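Local coordinates for putative esterase (Bacteroides intestinalis DSM 17393, PDB 5VOL), which is a carbohydrate esterase family 1 enzyme from a gut bacterium, probably releasing ferulic acid from arabinoxylan alongside xylanases, at residues Val59-Met70 against Trp254-Leu265. Sequence-based numbering, arbitrary orientation.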
ATOM      1  N   VAL C  59       3.263  21.085  15.146  1.00 21.13           N
ATOM      2  CA  VAL C  59       2.671  20.699  13.871  1.00 20.03           C
ATOM      3  C   VAL C  59       2.652  19.166  13.664  1.00 23.40           C
ATOM      4  O   VAL C  59       1.692  18.635  13.111  1.00 23.68           O
ATOM      5  CB  VAL C  59       3.395  21.378  12.688  1.00 23.01           C
ATOM      6  CG1 VAL C  59       4.804  20.851  12.524  1.00 24.19           C
ATOM      7  CG2 VAL C  59       2.595  21.201  11.407  1.00 24.69           C
ATOM      8  N   TRP C  60       3.687  18.461  14.116  1.00 23.07           N
ATOM      9  CA  TRP C  60       3.743  17.008  13.943  1.00 21.97           C
ATOM     10  C   TRP C  60       2.613  16.318  14.714  1.00 21.59           C
ATOM     11  O   TRP C  60       2.044  15.336  14.238  1.00 23.94           O
ATOM     12  CB  TRP C  60       5.118  16.460  14.362  1.00 19.26           C
ATOM     13  CG  TRP C  60       6.076  16.365  13.200  1.00 18.78           C
ATOM     14  CD1 TRP C  60       7.204  17.103  13.002  1.00 19.04           C
ATOM     15  CD2 TRP C  60       5.952  15.504  12.052  1.00 20.09           C
ATOM     16  NE1 TRP C  60       7.804  16.743  11.813  1.00 18.44           N
ATOM     17  CE2 TRP C  60       7.048  15.767  11.211  1.00 20.20           C
ATOM     18  CE3 TRP C  60       5.011  14.540  11.659  1.00 20.48           C
ATOM     19  CZ2 TRP C  60       7.241  15.091  10.003  1.00 18.32           C
ATOM     20  CZ3 TRP C  60       5.204  13.864  10.459  1.00 18.37           C
ATOM     21  CH2 TRP C  60       6.309  14.144   9.646  1.00 17.36           C
ATOM     22  N   ALA C  61       2.257  16.838  15.884  1.00 20.44           N
ATOM     23  CA  ALA C  61       1.125  16.291  16.614  1.00 21.79           C
ATOM     24  C   ALA C  61      -0.213  16.739  16.014  1.00 25.47           C
ATOM     25  O   ALA C  61      -1.134  15.941  15.878  1.00 25.15           O
ATOM     26  CB  ALA C  61       1.198  16.677  18.092  1.00 22.01           C
ATOM     27  N   GLU C  62      -0.322  18.007  15.642  1.00 22.45           N
ATOM     28  CA  GLU C  62      -1.611  18.562  15.231  1.00 22.20           C
ATOM     29  C   GLU C  62      -2.000  18.214  13.801  1.00 20.59           C
ATOM     30  O   GLU C  62      -3.161  17.943  13.531  1.00 25.80           O
ATOM     31  CB  GLU C  62      -1.607  20.089  15.403  1.00 20.38           C
ATOM     32  CG  GLU C  62      -1.267  20.488  16.815  1.00 31.23           C
ATOM     33  CD  GLU C  62      -1.538  21.952  17.104  1.00 38.73           C
ATOM     34  OE1 GLU C  62      -1.698  22.733  16.146  1.00 37.94           O
ATOM     35  OE2 GLU C  62      -1.580  22.308  18.300  1.00 42.28           O
ATOM     36  N   ARG C  63      -1.046  18.232  12.881  1.00 21.23           N
ATOM     37  CA  ARG C  63      -1.345  17.923  11.485  1.00 22.80           C
ATOM     38  C   ARG C  63      -0.742  16.568  11.072  1.00 23.72           C
ATOM     39  O   ARG C  63      -1.260  15.896  10.180  1.00 21.07           O
ATOM     40  CB  ARG C  63      -0.841  19.044  10.562  1.00 20.89           C
ATOM     41  CG  ARG C  63      -1.090  18.788   9.055  1.00 21.93           C
ATOM     42  CD  ARG C  63      -2.592  18.654   8.725  1.00 21.25           C
ATOM     43  NE  ARG C  63      -2.862  18.276   7.328  1.00 19.53           N
ATOM     44  CZ  ARG C  63      -2.887  17.024   6.861  1.00 21.00           C
ATOM     45  NH1 ARG C  63      -2.646  15.993   7.658  1.00 17.90           N
ATOM     46  NH2 ARG C  63      -3.164  16.796   5.580  1.00 20.44           N
ATOM     47  N   GLY C  64       0.364  16.189  11.702  1.00 21.78           N
ATOM     48  CA  GLY C  64       0.996  14.909  11.439  1.00 21.20           C
ATOM     49  C   GLY C  64       0.230  13.784  12.107  1.00 19.78           C
ATOM     50  O   GLY C  64       0.360  12.632  11.710  1.00 23.14           O
ATOM     51  N   HIS C  65      -0.583  14.132  13.100  1.00 19.17           N
ATOM     52  CA  HIS C  65      -1.323  13.154  13.909  1.00 20.69           C
ATOM     53  C   HIS C  65      -0.422  12.051  14.472  1.00 22.54           C
ATOM     54  O   HIS C  65      -0.795  10.863  14.458  1.00 20.03           O
ATOM     55  CB  HIS C  65      -2.471  12.534  13.089  1.00 20.65           C
ATOM     56  CG  HIS C  65      -3.404  13.553  12.510  1.00 22.23           C
ATOM     57  ND1 HIS C  65      -4.171  14.393  13.292  1.00 20.17           N
ATOM     58  CD2 HIS C  65      -3.680  13.886  11.224  1.00 20.69           C
ATOM     59  CE1 HIS C  65      -4.877  15.193  12.518  1.00 20.85           C
ATOM     60  NE2 HIS C  65      -4.601  14.904  11.257  1.00 22.03           N
ATOM     61  N   VAL C  66       0.748  12.440  14.982  1.00 18.70           N
ATOM     62  CA  VAL C  66       1.720  11.458  15.455  1.00 20.18           C
ATOM     63  C   VAL C  66       1.130  10.525  16.506  1.00 21.50           C
ATOM     64  O   VAL C  66       1.411   9.334  16.482  1.00 21.43           O
ATOM     65  CB  VAL C  66       2.989  12.124  16.033  1.00 22.33           C
ATOM     66  CG1 VAL C  66       3.965  11.060  16.536  1.00 28.55           C
ATOM     67  CG2 VAL C  66       3.654  12.941  14.968  1.00 28.29           C
ATOM     68  N   LYS C  67       0.316  11.044  17.421  1.00 18.36           N
ATOM     69  CA  LYS C  67      -0.266  10.169  18.439  1.00 24.39           C
ATOM     70  C   LYS C  67      -1.117   9.047  17.810  1.00 22.90           C
ATOM     71  O   LYS C  67      -1.010   7.883  18.195  1.00 20.58           O
ATOM     72  CB  LYS C  67      -1.118  10.963  19.425  1.00 22.97           C
ATOM     73  CG  LYS C  67      -2.027  10.074  20.287  1.00 26.53           C
ATOM     74  CD  LYS C  67      -2.609  10.827  21.484  1.00 25.03           C
ATOM     75  CE  LYS C  67      -3.876  10.155  22.018  1.00 27.74           C
ATOM     76  NZ  LYS C  67      -3.655   8.740  22.489  1.00 27.72           N
ATOM     77  N   ASP C  68      -1.961   9.408  16.846  1.00 21.80           N
ATOM     78  CA  ASP C  68      -2.872   8.437  16.234  1.00 21.66           C
ATOM     79  C   ASP C  68      -2.127   7.396  15.418  1.00 20.49           C
ATOM     80  O   ASP C  68      -2.513   6.227  15.404  1.00 22.21           O
ATOM     81  CB  ASP C  68      -3.916   9.146  15.358  1.00 21.87           C
ATOM     82  CG  ASP C  68      -4.845  10.011  16.168  1.00 28.27           C
ATOM     83  OD1 ASP C  68      -4.984   9.730  17.379  1.00 30.99           O
ATOM     84  OD2 ASP C  68      -5.431  10.968  15.614  1.00 28.10           O
ATOM     85  N   VAL C  69      -1.080   7.817  14.713  1.00 19.13           N
ATOM     86  CA  VAL C  69      -0.283   6.884  13.934  1.00 19.67           C
ATOM     87  C   VAL C  69       0.476   5.933  14.867  1.00 22.53           C
ATOM     88  O   VAL C  69       0.490   4.722  14.638  1.00 19.66           O
ATOM     89  CB  VAL C  69       0.709   7.609  13.007  1.00 19.75           C
ATOM     90  CG1 VAL C  69       1.592   6.597  12.278  1.00 18.26           C
ATOM     91  CG2 VAL C  69      -0.038   8.485  11.997  1.00 19.49           C
ATOM     92  N   MET C  70       1.088   6.469  15.929  1.00 20.19           N
ATOM     93  CA  MET C  70       1.761   5.605  16.895  1.00 18.08           C
ATOM     94  C   MET C  70       0.806   4.618  17.573  1.00 19.71           C
ATOM     95  O   MET C  70       1.154   3.451  17.759  1.00 23.71           O
ATOM     96  CB  MET C  70       2.489   6.434  17.960  1.00 23.54           C
ATOM     97  CG  MET C  70       3.874   6.907  17.545  1.00 21.34           C
ATOM     98  SD  MET C  70       5.057   5.555  17.363  1.00 21.33           S
ATOM     99  CE  MET C  70       5.325   5.096  19.078  1.00 19.99           C
ATOM    100  N   TRP C 254       1.428  18.195   3.629  1.00 18.68           N
ATOM    101  CA  TRP C 254       1.274  17.396   4.839  1.00 20.62           C
ATOM    102  C   TRP C 254       0.669  16.016   4.602  1.00 21.47           C
ATOM    103  O   TRP C 254       0.850  15.116   5.428  1.00 21.53           O
ATOM    104  CB  TRP C 254       0.465  18.170   5.890  1.00 19.79           C
ATOM    105  CG  TRP C 254       1.431  18.900   6.761  1.00 24.15           C
ATOM    106  CD1 TRP C 254       1.804  20.213   6.660  1.00 25.01           C
ATOM    107  CD2 TRP C 254       2.231  18.334   7.815  1.00 23.24           C
ATOM    108  NE1 TRP C 254       2.763  20.505   7.605  1.00 24.74           N
ATOM    109  CE2 TRP C 254       3.043  19.367   8.322  1.00 26.41           C
ATOM    110  CE3 TRP C 254       2.323  17.053   8.387  1.00 21.53           C
ATOM    111  CZ2 TRP C 254       3.938  19.166   9.379  1.00 24.81           C
ATOM    112  CZ3 TRP C 254       3.209  16.851   9.436  1.00 21.30           C
ATOM    113  CH2 TRP C 254       4.009  17.908   9.922  1.00 24.27           C
ATOM    114  N   GLU C 255      -0.008  15.807   3.479  1.00 19.18           N
ATOM    115  CA  GLU C 255      -0.412  14.436   3.177  1.00 20.54           C
ATOM    116  C   GLU C 255       0.832  13.598   2.929  1.00 20.64           C
ATOM    117  O   GLU C 255       0.883  12.431   3.302  1.00 20.86           O
ATOM    118  CB  GLU C 255      -1.358  14.361   1.971  1.00 22.35           C
ATOM    119  CG  GLU C 255      -2.802  14.702   2.302  1.00 22.06           C
ATOM    120  CD  GLU C 255      -3.413  13.781   3.348  1.00 24.87           C
ATOM    121  OE1 GLU C 255      -3.641  12.577   3.057  1.00 22.44           O
ATOM    122  OE2 GLU C 255      -3.664  14.253   4.483  1.00 24.87           O
ATOM    123  N   TYR C 256       1.845  14.190   2.303  1.00 17.95           N
ATOM    124  CA  TYR C 256       3.090  13.473   2.079  1.00 20.31           C
ATOM    125  C   TYR C 256       3.807  13.138   3.402  1.00 20.67           C
ATOM    126  O   TYR C 256       4.378  12.066   3.548  1.00 19.46           O
ATOM    127  CB  TYR C 256       4.041  14.274   1.174  1.00 19.55           C
ATOM    128  CG  TYR C 256       5.023  13.373   0.461  1.00 21.27           C
ATOM    129  CD1 TYR C 256       4.657  12.715  -0.718  1.00 22.75           C
ATOM    130  CD2 TYR C 256       6.294  13.139   0.976  1.00 19.29           C
ATOM    131  CE1 TYR C 256       5.542  11.860  -1.376  1.00 21.62           C
ATOM    132  CE2 TYR C 256       7.186  12.277   0.321  1.00 20.38           C
ATOM    133  CZ  TYR C 256       6.799  11.645  -0.853  1.00 21.36           C
ATOM    134  OH  TYR C 256       7.665  10.797  -1.522  1.00 20.19           O
ATOM    135  N   TRP C 257       3.765  14.059   4.356  1.00 18.39           N
ATOM    136  CA  TRP C 257       4.576  13.937   5.570  1.00 17.51           C
ATOM    137  C   TRP C 257       3.852  13.076   6.593  1.00 18.95           C
ATOM    138  O   TRP C 257       4.472  12.272   7.277  1.00 18.68           O
ATOM    139  CB  TRP C 257       4.916  15.335   6.124  1.00 18.23           C
ATOM    140  CG  TRP C 257       5.716  16.104   5.113  1.00 20.38           C
ATOM    141  CD1 TRP C 257       6.681  15.596   4.282  1.00 20.16           C
ATOM    142  CD2 TRP C 257       5.577  17.491   4.759  1.00 18.07           C
ATOM    143  NE1 TRP C 257       7.150  16.581   3.447  1.00 21.41           N
ATOM    144  CE2 TRP C 257       6.492  17.751   3.720  1.00 19.08           C
ATOM    145  CE3 TRP C 257       4.771  18.532   5.220  1.00 19.27           C
ATOM    146  CZ2 TRP C 257       6.627  19.021   3.134  1.00 21.01           C
ATOM    147  CZ3 TRP C 257       4.910  19.800   4.639  1.00 21.61           C
ATOM    148  CH2 TRP C 257       5.828  20.026   3.614  1.00 20.72           C
ATOM    149  N   HIS C 258       2.530  13.191   6.659  1.00 18.84           N
ATOM    150  CA  HIS C 258       1.769  12.263   7.498  1.00 22.75           C
ATOM    151  C   HIS C 258       1.906  10.798   7.014  1.00 21.61           C
ATOM    152  O   HIS C 258       2.167   9.883   7.802  1.00 19.28           O
ATOM    153  CB  HIS C 258       0.291  12.668   7.538  1.00 21.49           C
ATOM    154  CG  HIS C 258      -0.625  11.558   7.946  1.00 19.84           C
ATOM    155  ND1 HIS C 258      -1.312  10.777   7.035  1.00 19.68           N
ATOM    156  CD2 HIS C 258      -0.975  11.092   9.168  1.00 19.72           C
ATOM    157  CE1 HIS C 258      -2.022   9.872   7.675  1.00 16.38           C
ATOM    158  NE2 HIS C 258      -1.843  10.046   8.975  1.00 19.91           N
ATOM    159  N   SER C 259       1.730  10.573   5.717  1.00 21.04           N
ATOM    160  CA  SER C 259       1.851   9.224   5.182  1.00 21.10           C
ATOM    161  C   SER C 259       3.295   8.708   5.329  1.00 23.57           C
ATOM    162  O   SER C 259       3.513   7.512   5.498  1.00 21.15           O
ATOM    163  CB  SER C 259       1.385   9.178   3.720  1.00 21.07           C
ATOM    164  OG  SER C 259       2.213   9.969   2.892  1.00 17.42           O
ATOM    165  N   ALA C 260       4.276   9.617   5.314  1.00 19.29           N
ATOM    166  CA  ALA C 260       5.670   9.233   5.511  1.00 18.98           C
ATOM    167  C   ALA C 260       5.896   8.581   6.876  1.00 19.98           C
ATOM    168  O   ALA C 260       6.746   7.698   7.024  1.00 21.83           O
ATOM    169  CB  ALA C 260       6.602  10.476   5.346  1.00 21.58           C
ATOM    170  N   LEU C 261       5.138   9.006   7.878  1.00 20.15           N
ATOM    171  CA  LEU C 261       5.246   8.408   9.211  1.00 21.69           C
ATOM    172  C   LEU C 261       5.040   6.911   9.213  1.00 25.19           C
ATOM    173  O   LEU C 261       5.650   6.202  10.007  1.00 23.11           O
ATOM    174  CB  LEU C 261       4.232   9.033  10.165  1.00 25.05           C
ATOM    175  CG  LEU C 261       4.618  10.364  10.783  1.00 24.09           C
ATOM    176  CD1 LEU C 261       3.487  10.813  11.692  1.00 24.05           C
ATOM    177  CD2 LEU C 261       5.920  10.210  11.582  1.00 23.42           C
ATOM    178  N   TYR C 262       4.155   6.433   8.339  1.00 24.01           N
ATOM    179  CA  TYR C 262       3.846   5.016   8.270  1.00 23.06           C
ATOM    180  C   TYR C 262       5.017   4.203   7.727  1.00 22.82           C
ATOM    181  O   TYR C 262       5.076   2.988   7.915  1.00 26.21           O
ATOM    182  CB  TYR C 262       2.578   4.788   7.423  1.00 21.71           C
ATOM    183  CG  TYR C 262       1.300   5.035   8.203  1.00 22.69           C
ATOM    184  CD1 TYR C 262       0.727   4.017   8.949  1.00 22.65           C
ATOM    185  CD2 TYR C 262       0.682   6.291   8.216  1.00 24.01           C
ATOM    186  CE1 TYR C 262      -0.428   4.217   9.670  1.00 21.59           C
ATOM    187  CE2 TYR C 262      -0.486   6.510   8.946  1.00 20.01           C
ATOM    188  CZ  TYR C 262      -1.031   5.454   9.668  1.00 23.16           C
ATOM    189  OH  TYR C 262      -2.180   5.614  10.398  1.00 22.57           O
ATOM    190  N   GLN C 263       5.964   4.862   7.073  1.00 22.13           N
ATOM    191  CA  GLN C 263       7.210   4.193   6.693  1.00 20.50           C
ATOM    192  C   GLN C 263       8.327   4.479   7.702  1.00 22.33           C
ATOM    193  O   GLN C 263       9.150   3.600   8.026  1.00 20.29           O
ATOM    194  CB  GLN C 263       7.633   4.627   5.290  1.00 23.22           C
ATOM    195  CG  GLN C 263       6.745   4.016   4.219  1.00 33.77           C
ATOM    196  CD  GLN C 263       6.590   4.887   2.983  1.00 43.36           C
ATOM    197  OE1 GLN C 263       5.626   4.723   2.228  1.00 48.50           O
ATOM    198  NE2 GLN C 263       7.539   5.810   2.759  1.00 32.02           N
ATOM    199  N   CYS C 264       8.345   5.713   8.198  1.00 19.85           N
ATOM    200  CA  CYS C 264       9.396   6.167   9.114  1.00 17.41           C
ATOM    201  C   CYS C 264       9.387   5.436  10.447  1.00 18.68           C
ATOM    202  O   CYS C 264      10.420   4.977  10.905  1.00 18.96           O
ATOM    203  CB  CYS C 264       9.265   7.672   9.364  1.00 16.87           C
ATOM    204  SG  CYS C 264      10.488   8.348  10.520  1.00 23.46           S
ATOM    205  N   LEU C 265       8.227   5.337  11.080  1.00 17.72           N
ATOM    206  CA  LEU C 265       8.178   4.753  12.413  1.00 18.55           C
ATOM    207  C   LEU C 265       8.548   3.259  12.428  1.00 20.77           C
ATOM    208  O   LEU C 265       9.334   2.821  13.290  1.00 20.28           O
ATOM    209  CB  LEU C 265       6.804   4.994  13.029  1.00 19.41           C
ATOM    210  CG  LEU C 265       6.554   6.499  13.266  1.00 21.58           C
ATOM    211  CD1 LEU C 265       5.122   6.733  13.727  1.00 20.36           C
ATOM    212  CD2 LEU C 265       7.572   7.068  14.287  1.00 18.82           C
TER
HETATM  213  O   HOH W   1      -3.429  13.320   7.084  1.00 23.63           O
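CG of R63 lies opposite the backbone N across the CA-CB bond (chi1 179°), which sets it over the five-membered ring of W254, 3.8 Å from the centroid; a bend at chi2 then carries the guanidinium past W254 CB to E255. There R63 NH2 donates to E255 OE2 at 2.8 Å, nearly straight at 165°, meeting the anti lone pair close to the guanidinium plane. A water bridges R63 NH1 and the same E255 OE2. The far edge of the W254 indole points at the face of W60: W254 CH2 stands over the centre of the W60 six-membered ring, an edge-to-face pair with centroids 4.9 Å apart and planes at 76°. With an alanine here instead of W254, R63 CG and the W60 face would probably border a gap, and E55 would lose its indole N-H partner. G64 CA lies 4.8 Å from H258 CA and 3.6 Å from W254 CZ3; a side chain at G64 would run into W254 CZ3 and W60 O. Farther along, V69 fits as a knob among H258, L261, Y262 and L265, with CG1 over the centre of the Y262 ring, while W60 CZ3 rests on L261 CG, 3.6 Å away. R63 and E255 reach a second subunit too, pairing with its D68 and Y262, so the salt bridge borders the subunit interface. Segments 66-70 and 254-265 run in broadly the same direction at a modest inclination, and W60, V66 and L265 rest on strands of the central sheet: neighbouring helices packed on one sheet face, as in the alpha/beta-hydrolase fold.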